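Putative GH105 family protein (Salmonella enterica subsp. enterica serovar Paratyphi A, PDB 3QWT) is of unknown function but probably acts as a family GH105 glycoside hydrolase with an alpha/alpha toroid fold, a family known for cleaving unsaturated uronyl sugars. Local coordinates at residues Y79-G84 with L118-E123; N110-F115 with E139-E144. All coordinates share one frame; numbering follows the deposited sequence.

Interaction 1. Residues Y79-G84 with L118-E123; sequences YYQQTG and LAYRYE
Tyr120 and Gln81 meet where the helix of 118-123 faces the end of the helix of 79-84. Gln81 CA and Tyr120 CA are 9.3 Å apart, so long side chains must bridge the gap. Gln81 does so with an extended chain, its CG anti to the backbone N (chi1 180°). Gln81 NE2 comes to 3.8 Å from Tyr120 CE2. The amide lies almost perpendicular to the ring, with 89° between the planes, and no direct hydrogen bond joins the pair. A water makes the polar link instead. This water donates to Gln81 OE1 at 3.1 Å and lies 3.0 Å from Tyr120 OH in a second hydrogen bond. The Tyr120 ring also takes part in a cation-pi contact with Lys180.

Arg121 comes next. Its chain bends twice beyond CG and brings the guanidinium to the Tyr80 ring. Arg121 NH1 lies 3.9 Å from Tyr80 OH and 4.0 Å from Tyr80 CE2, without a hydrogen bond. The two side chains cross at about a right angle, and their planes are 74° apart. Glu124 ties this pair together: it forms a salt bridge to Arg121 NH1 and a hydrogen bond to Tyr80 OH. Asp93 of helix 86-102 pairs with Arg121 NE. Two carboxylates therefore hold the guanidinium, and its positive charge is probably well balanced although the residue is buried.

Just beyond Tyr80 its helix ends. Gly84 N still bonds to Tyr80 O at 2.7 Å, but Gly84 itself has positive phi and leaves the helix. The two segments run in roughly the same direction. Side-chain packing between such helices, with a further helix between them in sequence, fits the alpha/alpha toroid of this family.

Interaction 2. Residues N110-F115 with E139-E144; sequences NTMAPF and EWAMNE
Met112 bridges from 110-115 to Trp140 and Ala141 of 139-144. The contact belongs to the alpha/alpha toroid. It joins the approach to helix 114-125 with the end of helix 131-143.

Asn110 opens a type I beta turn that closes at Ala113, where Ala113 N bonds to Asn110 O at 3.1 Å. Met112 is the third residue of this turn.

Met112, modelled as selenomethionine, carries the contact. Met112 CA and Ala141 CA are 8.5 Å apart. CG is anti to the backbone N (chi1 174°), and the chain then bends at both following torsions. This carries the CE methyl across to the other segment. As modelled, Met112 CE lies 3.6 Å from Ala141 CB, an apolar contact between buried residues. The same methyl lies at the edge of the Trp140 indole, near the ring plane, beside CE3 and CZ3. The approach to Trp140 is too close for carbon atoms, so the exact placing of the methyl is doubtful, and with it the detail of both contacts. Thr174 of helix 170-184 and Trp137 of helix 131-143 also touch the Met112 side chain.

Further along, Phe115 N bonds to Met112 O at 2.8 Å.

Past the end of helix 131-143, Glu144 forms a salt bridge to Arg315 of a neighbouring subunit. Near the end of that helix, Glu139 O accepts two bonds from Asn143. Asn143 N lies 3.0 Å from Glu139 O. Asn143 ND2 lies 3.2 Å from Glu139 O, in the carbonyl plane and on a lone pair of that oxygen. This second bond is bent, with an N-H...O angle of 136°, and Glu139 O sits 29° out of the amide plane of Asn143.

Both interactions use helix 114-125. Interaction 2 lies at its beginning and interaction 1 further along, with their centres about 20 Å apart. The paired elements differ. Interaction 1 looks back in the sequence to helix 67-83, and interaction 2 looks ahead to helix 131-143. Interaction 1 is partly buried and mixed in character: a water serves its more open side, while charged partners settle its buried side. Interaction 2 is buried and apolar, made by the Met112 side chain against Trp140 and Ala141. Other subunits lie near both contacts; at interaction 1, Pro132 of a second subunit packs on Gln82.

Interaction 1. Residues Y79-G84 with L118-E123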
ATOM      1  N   TYR A  79      12.749  12.790  33.790  1.00 27.21           N
ATOM      2  CA  TYR A  79      14.062  12.423  34.277  1.00 30.11           C
ATOM      3  C   TYR A  79      14.353  10.938  34.061  1.00 32.24           C
ATOM      4  O   TYR A  79      15.407  10.577  33.525  1.00 36.03           O
ATOM      5  CB  TYR A  79      14.242  12.809  35.742  1.00 34.07           C
ATOM      6  CG  TYR A  79      15.703  12.752  36.177  1.00 43.52           C
ATOM      7  CD1 TYR A  79      16.602  13.729  35.767  1.00 41.75           C
ATOM      8  CD2 TYR A  79      16.181  11.719  36.982  1.00 37.51           C
ATOM      9  CE1 TYR A  79      17.932  13.690  36.148  1.00 39.78           C
ATOM     10  CE2 TYR A  79      17.513  11.671  37.366  1.00 42.73           C
ATOM     11  CZ  TYR A  79      18.385  12.664  36.940  1.00 45.29           C
ATOM     12  OH  TYR A  79      19.716  12.635  37.300  1.00 46.42           O
ATOM     13  N   TYR A  80      13.421  10.076  34.461  1.00 26.73           N
ATOM     14  CA  TYR A  80      13.634   8.642  34.315  1.00 31.02           C
ATOM     15  C   TYR A  80      13.873   8.289  32.847  1.00 31.55           C
ATOM     16  O   TYR A  80      14.793   7.544  32.506  1.00 32.83           O
ATOM     17  CB  TYR A  80      12.442   7.828  34.853  1.00 29.24           C
ATOM     18  CG  TYR A  80      12.438   6.408  34.326  1.00 26.65           C
ATOM     19  CD1 TYR A  80      13.414   5.495  34.722  1.00 32.59           C
ATOM     20  CD2 TYR A  80      11.495   5.991  33.415  1.00 27.95           C
ATOM     21  CE1 TYR A  80      13.432   4.188  34.227  1.00 25.12           C
ATOM     22  CE2 TYR A  80      11.505   4.696  32.915  1.00 33.84           C
ATOM     23  CZ  TYR A  80      12.478   3.802  33.320  1.00 32.11           C
ATOM     24  OH  TYR A  80      12.484   2.518  32.826  1.00 37.82           O
ATOM     25  N   GLN A  81      13.037   8.828  31.976  1.00 28.86           N
ATOM     26  CA  GLN A  81      13.129   8.512  30.559  1.00 30.30           C
ATOM     27  C   GLN A  81      14.507   8.829  29.977  1.00 36.84           C
ATOM     28  O   GLN A  81      15.030   8.070  29.172  1.00 40.67           O
ATOM     29  CB  GLN A  81      12.039   9.250  29.789  1.00 32.43           C
ATOM     30  CG  GLN A  81      12.048   8.987  28.281  1.00 40.58           C
ATOM     31  CD  GLN A  81      10.912   9.707  27.578  1.00 42.74           C
ATOM     32  OE1 GLN A  81      10.826  10.941  27.621  1.00 43.07           O
ATOM     33  NE2 GLN A  81      10.010   8.940  26.959  1.00 36.90           N
ATOM     34  N   GLN A  82      15.086   9.952  30.396  1.00 37.08           N
ATOM     35  CA  GLN A  82      16.386  10.400  29.887  1.00 37.70           C
ATOM     36  C   GLN A  82      17.587   9.632  30.447  1.00 38.66           C
ATOM     37  O   GLN A  82      18.521   9.327  29.703  1.00 38.54           O
ATOM     38  CB  GLN A  82      16.573  11.900  30.145  1.00 27.31           C
ATOM     39  CG  GLN A  82      17.877  12.473  29.627  1.00 37.24           C
ATOM     40  CD  GLN A  82      18.174  13.836  30.233  1.00 38.99           C
ATOM     41  OE1 GLN A  82      19.022  13.957  31.106  1.00 38.74           O
ATOM     42  NE2 GLN A  82      17.448  14.859  29.796  1.00 40.74           N
ATOM     43  N   THR A  83      17.554   9.314  31.741  1.00 38.83           N
ATOM     44  CA  THR A  83      18.707   8.722  32.419  1.00 36.10           C
ATOM     45  C   THR A  83      18.575   7.265  32.867  1.00 43.64           C
ATOM     46  O   THR A  83      19.571   6.655  33.259  1.00 46.12           O
ATOM     47  CB  THR A  83      18.989   9.467  33.686  1.00 37.49           C
ATOM     48  OG1 THR A  83      17.952   9.150  34.620  1.00 40.14           O
ATOM     49  CG2 THR A  83      19.025  10.989  33.421  1.00 34.32           C
ATOM     50  N   GLY A  84      17.362   6.721  32.852  1.00 43.12           N
ATOM     51  CA  GLY A  84      17.108   5.367  33.333  1.00 41.10           C
ATOM     52  C   GLY A  84      17.237   5.170  34.844  1.00 47.71           C
ATOM     53  O   GLY A  84      17.293   4.033  35.324  1.00 43.60           O
ATOM     54  N   LEU A 118       1.225   6.819  33.425  1.00 26.87           N
ATOM     55  CA  LEU A 118       0.911   5.406  33.399  1.00 34.20           C
ATOM     56  C   LEU A 118       1.006   4.880  31.966  1.00 36.27           C
ATOM     57  O   LEU A 118       1.481   3.755  31.724  1.00 29.43           O
ATOM     58  CB  LEU A 118      -0.489   5.156  33.952  1.00 22.88           C
ATOM     59  CG  LEU A 118      -0.753   3.673  34.201  1.00 24.83           C
ATOM     60  CD1 LEU A 118       0.180   3.078  35.284  1.00 26.97           C
ATOM     61  CD2 LEU A 118      -2.226   3.434  34.523  1.00 18.35           C
ATOM     62  N   ALA A 119       0.559   5.702  31.022  1.00 27.11           N
ATOM     63  CA  ALA A 119       0.613   5.303  29.624  1.00 31.76           C
ATOM     64  C   ALA A 119       2.048   4.982  29.248  1.00 30.62           C
ATOM     65  O   ALA A 119       2.312   3.958  28.631  1.00 31.23           O
ATOM     66  CB  ALA A 119       0.025   6.390  28.692  1.00 25.62           C
ATOM     67  N   TYR A 120       2.973   5.847  29.643  1.00 30.29           N
ATOM     68  CA  TYR A 120       4.375   5.620  29.339  1.00 29.00           C
ATOM     69  C   TYR A 120       4.905   4.375  30.048  1.00 32.56           C
ATOM     70  O   TYR A 120       5.719   3.640  29.506  1.00 34.13           O
ATOM     71  CB  TYR A 120       5.219   6.822  29.735  1.00 24.76           C
ATOM     72  CG  TYR A 120       5.298   7.907  28.690  1.00 31.93           C
ATOM     73  CD1 TYR A 120       4.545   9.083  28.814  1.00 29.35           C
ATOM     74  CD2 TYR A 120       6.120   7.762  27.575  1.00 30.85           C
ATOM     75  CE1 TYR A 120       4.625  10.089  27.859  1.00 29.61           C
ATOM     76  CE2 TYR A 120       6.200   8.761  26.614  1.00 32.02           C
ATOM     77  CZ  TYR A 120       5.451   9.925  26.764  1.00 32.54           C
ATOM     78  OH  TYR A 120       5.526  10.919  25.817  1.00 34.89           O
ATOM     79  N   ARG A 121       4.451   4.142  31.270  1.00 30.47           N
ATOM     80  CA  ARG A 121       4.931   2.980  31.999  1.00 28.91           C
ATOM     81  C   ARG A 121       4.380   1.704  31.364  1.00 27.58           C
ATOM     82  O   ARG A 121       5.081   0.704  31.258  1.00 30.88           O
ATOM     83  CB  ARG A 121       4.616   3.070  33.502  1.00 25.89           C
ATOM     84  CG  ARG A 121       5.402   4.171  34.247  1.00 26.03           C
ATOM     85  CD  ARG A 121       6.911   3.905  34.257  1.00 38.82           C
ATOM     86  NE  ARG A 121       7.274   2.714  35.029  1.00 41.45           N
ATOM     87  CZ  ARG A 121       8.131   1.780  34.625  1.00 40.36           C
ATOM     88  NH1 ARG A 121       8.722   1.889  33.445  1.00 34.19           N
ATOM     89  NH2 ARG A 121       8.388   0.724  35.396  1.00 38.48           N
ATOM     90  N   TYR A 122       3.131   1.743  30.926  1.00 31.43           N
ATOM     91  CA  TYR A 122       2.565   0.589  30.237  1.00 34.49           C
ATOM     92  C   TYR A 122       3.316   0.332  28.939  1.00 34.28           C
ATOM     93  O   TYR A 122       3.575  -0.814  28.580  1.00 33.02           O
ATOM     94  CB  TYR A 122       1.079   0.782  29.948  1.00 32.36           C
ATOM     95  CG  TYR A 122       0.493  -0.351  29.150  1.00 30.59           C
ATOM     96  CD1 TYR A 122       0.371  -1.624  29.705  1.00 28.17           C
ATOM     97  CD2 TYR A 122       0.072  -0.158  27.846  1.00 28.10           C
ATOM     98  CE1 TYR A 122      -0.148  -2.663  28.983  1.00 29.92           C
ATOM     99  CE2 TYR A 122      -0.454  -1.196  27.109  1.00 32.43           C
ATOM    100  CZ  TYR A 122      -0.569  -2.450  27.683  1.00 33.18           C
ATOM    101  OH  TYR A 122      -1.100  -3.498  26.958  1.00 33.90           O
ATOM    102  N   GLU A 123       3.669   1.405  28.239  1.00 34.02           N
ATOM    103  CA  GLU A 123       4.422   1.290  26.995  1.00 27.57           C
ATOM    104  C   GLU A 123       5.733   0.499  27.196  1.00 37.35           C
ATOM    105  O   GLU A 123       6.042  -0.389  26.402  1.00 34.49           O
ATOM    106  CB  GLU A 123       4.725   2.675  26.435  1.00 28.91           C
ATOM    107  CG  GLU A 123       5.495   2.662  25.129  1.00 37.20           C
ATOM    108  CD  GLU A 123       5.589   4.042  24.493  1.00 46.53           C
ATOM    109  OE1 GLU A 123       5.458   4.145  23.257  1.00 48.36           O
ATOM    110  OE2 GLU A 123       5.791   5.027  25.232  1.00 47.28           O
TER
HETATM  111  O   HOH W   1       8.294  12.103  26.193  1.00 46.33           O

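Interaction 2. Residues N110-F115 with E139-E144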
ATOM      1  N   ASN A 110      -9.030  16.677  36.226  1.00 32.40           N
ATOM      2  CA  ASN A 110      -7.782  16.644  37.012  1.00 32.25           C
ATOM      3  C   ASN A 110      -7.268  15.273  37.437  1.00 33.72           C
ATOM      4  O   ASN A 110      -6.071  14.986  37.332  1.00 34.86           O
ATOM      5  CB  ASN A 110      -7.892  17.545  38.234  1.00 24.11           C
ATOM      6  CG  ASN A 110      -7.963  19.024  37.854  1.00 33.37           C
ATOM      7  OD1 ASN A 110      -7.383  19.438  36.854  1.00 27.85           O
ATOM      8  ND2 ASN A 110      -8.681  19.817  38.650  1.00 28.53           N
ATOM      9  N   THR A 111      -8.156  14.422  37.922  1.00 28.79           N
ATOM     10  CA  THR A 111      -7.724  13.086  38.331  1.00 23.05           C
ATOM     11  C   THR A 111      -7.245  12.235  37.126  1.00 27.70           C
ATOM     12  O   THR A 111      -6.676  11.152  37.294  1.00 26.81           O
ATOM     13  CB  THR A 111      -8.835  12.374  39.109  1.00 24.07           C
ATOM     14  OG1 THR A 111     -10.009  12.282  38.290  1.00 30.12           O
ATOM     15  CG2 THR A 111      -9.165  13.142  40.416  1.00 23.78           C
HETATM   16  N   MSE A 112      -7.453  12.759  35.923  1.00 33.77           N
HETATM   17  CA  MSE A 112      -6.996  12.130  34.673  1.00 32.52           C
HETATM   18  C   MSE A 112      -5.479  12.222  34.495  1.00 30.02           C
HETATM   19  O   MSE A 112      -4.847  11.292  33.978  1.00 32.32           O
HETATM   20  CB  MSE A 112      -7.711  12.790  33.473  1.00 31.59           C
HETATM   21  CG  MSE A 112      -7.240  12.348  32.086  1.00 29.01           C
HETATM   22 SE   MSE A 112      -7.894  10.548  31.564  0.71 49.43          SE
HETATM   23  CE  MSE A 112      -9.765  10.892  31.675  1.00 25.71           C
ATOM     24  N   ALA A 113      -4.903  13.341  34.935  1.00 24.77           N
ATOM     25  CA  ALA A 113      -3.488  13.665  34.667  1.00 21.39           C
ATOM     26  C   ALA A 113      -2.498  12.531  34.876  1.00 26.01           C
ATOM     27  O   ALA A 113      -1.624  12.321  34.038  1.00 30.67           O
ATOM     28  CB  ALA A 113      -3.057  14.897  35.465  1.00 28.47           C
ATOM     29  N   PRO A 114      -2.625  11.785  35.988  1.00 22.53           N
ATOM     30  CA  PRO A 114      -1.641  10.709  36.178  1.00 26.69           C
ATOM     31  C   PRO A 114      -1.622   9.639  35.064  1.00 28.13           C
ATOM     32  O   PRO A 114      -0.654   8.893  34.951  1.00 24.17           O
ATOM     33  CB  PRO A 114      -2.053  10.088  37.520  1.00 27.88           C
ATOM     34  CG  PRO A 114      -2.679  11.258  38.271  1.00 27.32           C
ATOM     35  CD  PRO A 114      -3.415  12.045  37.210  1.00 23.98           C
ATOM     36  N   PHE A 115      -2.657   9.557  34.248  1.00 27.92           N
ATOM     37  CA  PHE A 115      -2.675   8.474  33.265  1.00 33.42           C
ATOM     38  C   PHE A 115      -1.733   8.691  32.086  1.00 34.32           C
ATOM     39  O   PHE A 115      -1.334   7.735  31.409  1.00 28.94           O
ATOM     40  CB  PHE A 115      -4.099   8.102  32.876  1.00 37.74           C
ATOM     41  CG  PHE A 115      -4.868   7.526  34.023  1.00 40.79           C
ATOM     42  CD1 PHE A 115      -4.629   6.225  34.438  1.00 43.01           C
ATOM     43  CD2 PHE A 115      -5.764   8.309  34.740  1.00 40.46           C
ATOM     44  CE1 PHE A 115      -5.308   5.699  35.520  1.00 47.93           C
ATOM     45  CE2 PHE A 115      -6.448   7.789  35.821  1.00 45.78           C
ATOM     46  CZ  PHE A 115      -6.223   6.482  36.214  1.00 46.94           C
ATOM     47  N   GLU A 139     -11.686   6.022  27.713  1.00 27.70           N
ATOM     48  CA  GLU A 139     -13.052   5.838  27.220  1.00 29.85           C
ATOM     49  C   GLU A 139     -13.994   6.833  27.892  1.00 28.62           C
ATOM     50  O   GLU A 139     -14.911   7.349  27.247  1.00 26.94           O
ATOM     51  CB  GLU A 139     -13.553   4.406  27.444  1.00 29.48           C
ATOM     52  CG  GLU A 139     -13.206   3.436  26.324  1.00 37.04           C
ATOM     53  CD  GLU A 139     -13.782   3.873  24.967  1.00 43.76           C
ATOM     54  OE1 GLU A 139     -15.029   3.945  24.833  1.00 46.74           O
ATOM     55  OE2 GLU A 139     -12.980   4.150  24.041  1.00 34.00           O
ATOM     56  N   TRP A 140     -13.765   7.096  29.187  1.00 24.95           N
ATOM     57  CA  TRP A 140     -14.560   8.083  29.915  1.00 32.57           C
ATOM     58  C   TRP A 140     -14.377   9.486  29.334  1.00 31.59           C
ATOM     59  O   TRP A 140     -15.345  10.223  29.130  1.00 28.19           O
ATOM     60  CB  TRP A 140     -14.173   8.117  31.386  1.00 32.66           C
ATOM     61  CG  TRP A 140     -14.713   9.330  32.113  1.00 39.49           C
ATOM     62  CD1 TRP A 140     -15.934   9.452  32.699  1.00 39.13           C
ATOM     63  CD2 TRP A 140     -14.042  10.591  32.323  1.00 41.47           C
ATOM     64  NE1 TRP A 140     -16.070  10.704  33.265  1.00 40.45           N
ATOM     65  CE2 TRP A 140     -14.923  11.419  33.048  1.00 39.13           C
ATOM     66  CE3 TRP A 140     -12.780  11.090  31.977  1.00 37.72           C
ATOM     67  CZ2 TRP A 140     -14.588  12.726  33.428  1.00 41.92           C
ATOM     68  CZ3 TRP A 140     -12.452  12.386  32.349  1.00 41.94           C
ATOM     69  CH2 TRP A 140     -13.355  13.190  33.069  1.00 40.61           C
ATOM     70  N   ALA A 141     -13.122   9.861  29.129  1.00 25.25           N
ATOM     71  CA  ALA A 141     -12.787  11.156  28.543  1.00 32.20           C
ATOM     72  C   ALA A 141     -13.459  11.306  27.184  1.00 35.55           C
ATOM     73  O   ALA A 141     -13.936  12.388  26.829  1.00 33.31           O
ATOM     74  CB  ALA A 141     -11.271  11.315  28.411  1.00 30.47           C
HETATM   75  N   MSE A 142     -13.512  10.215  26.429  1.00 30.04           N
HETATM   76  CA  MSE A 142     -14.156  10.253  25.124  1.00 35.44           C
HETATM   77  C   MSE A 142     -15.677  10.431  25.171  1.00 38.58           C
HETATM   78  O   MSE A 142     -16.234  11.266  24.448  1.00 33.91           O
HETATM   79  CB  MSE A 142     -13.795   9.012  24.315  1.00 31.40           C
HETATM   80  CG  MSE A 142     -12.374   9.048  23.792  1.00 33.98           C
HETATM   81 SE   MSE A 142     -12.117  10.447  22.428  0.73 41.31          SE
HETATM   82  CE  MSE A 142     -13.056   9.631  20.951  1.00 27.34           C
ATOM     83  N   ASN A 143     -16.336   9.678  26.046  1.00 31.78           N
ATOM     84  CA  ASN A 143     -17.776   9.449  25.909  1.00 40.11           C
ATOM     85  C   ASN A 143     -18.679   9.894  27.049  1.00 41.82           C
ATOM     86  O   ASN A 143     -19.882  10.031  26.843  1.00 48.17           O
ATOM     87  CB  ASN A 143     -18.049   7.968  25.636  1.00 38.85           C
ATOM     88  CG  ASN A 143     -17.392   7.500  24.385  1.00 44.47           C
ATOM     89  OD1 ASN A 143     -17.793   7.887  23.284  1.00 53.18           O
ATOM     90  ND2 ASN A 143     -16.359   6.677  24.529  1.00 36.14           N
ATOM     91  N   GLU A 144     -18.117  10.104  28.236  1.00 36.79           N
ATOM     92  CA  GLU A 144     -18.923  10.475  29.396  1.00 35.96           C
ATOM     93  C   GLU A 144     -18.552  11.828  30.000  1.00 35.85           C
ATOM     94  O   GLU A 144     -19.414  12.526  30.545  1.00 35.90           O
ATOM     95  CB  GLU A 144     -18.866   9.379  30.471  1.00 36.96           C
ATOM     96  CG  GLU A 144     -19.293   8.016  29.968  1.00 47.19           C
ATOM     97  CD  GLU A 144     -19.504   7.006  31.096  1.00 61.44           C
ATOM     98  OE1 GLU A 144     -19.069   5.841  30.941  1.00 65.89           O
ATOM     99  OE2 GLU A 144     -20.116   7.375  32.128  1.00 63.09           O
TER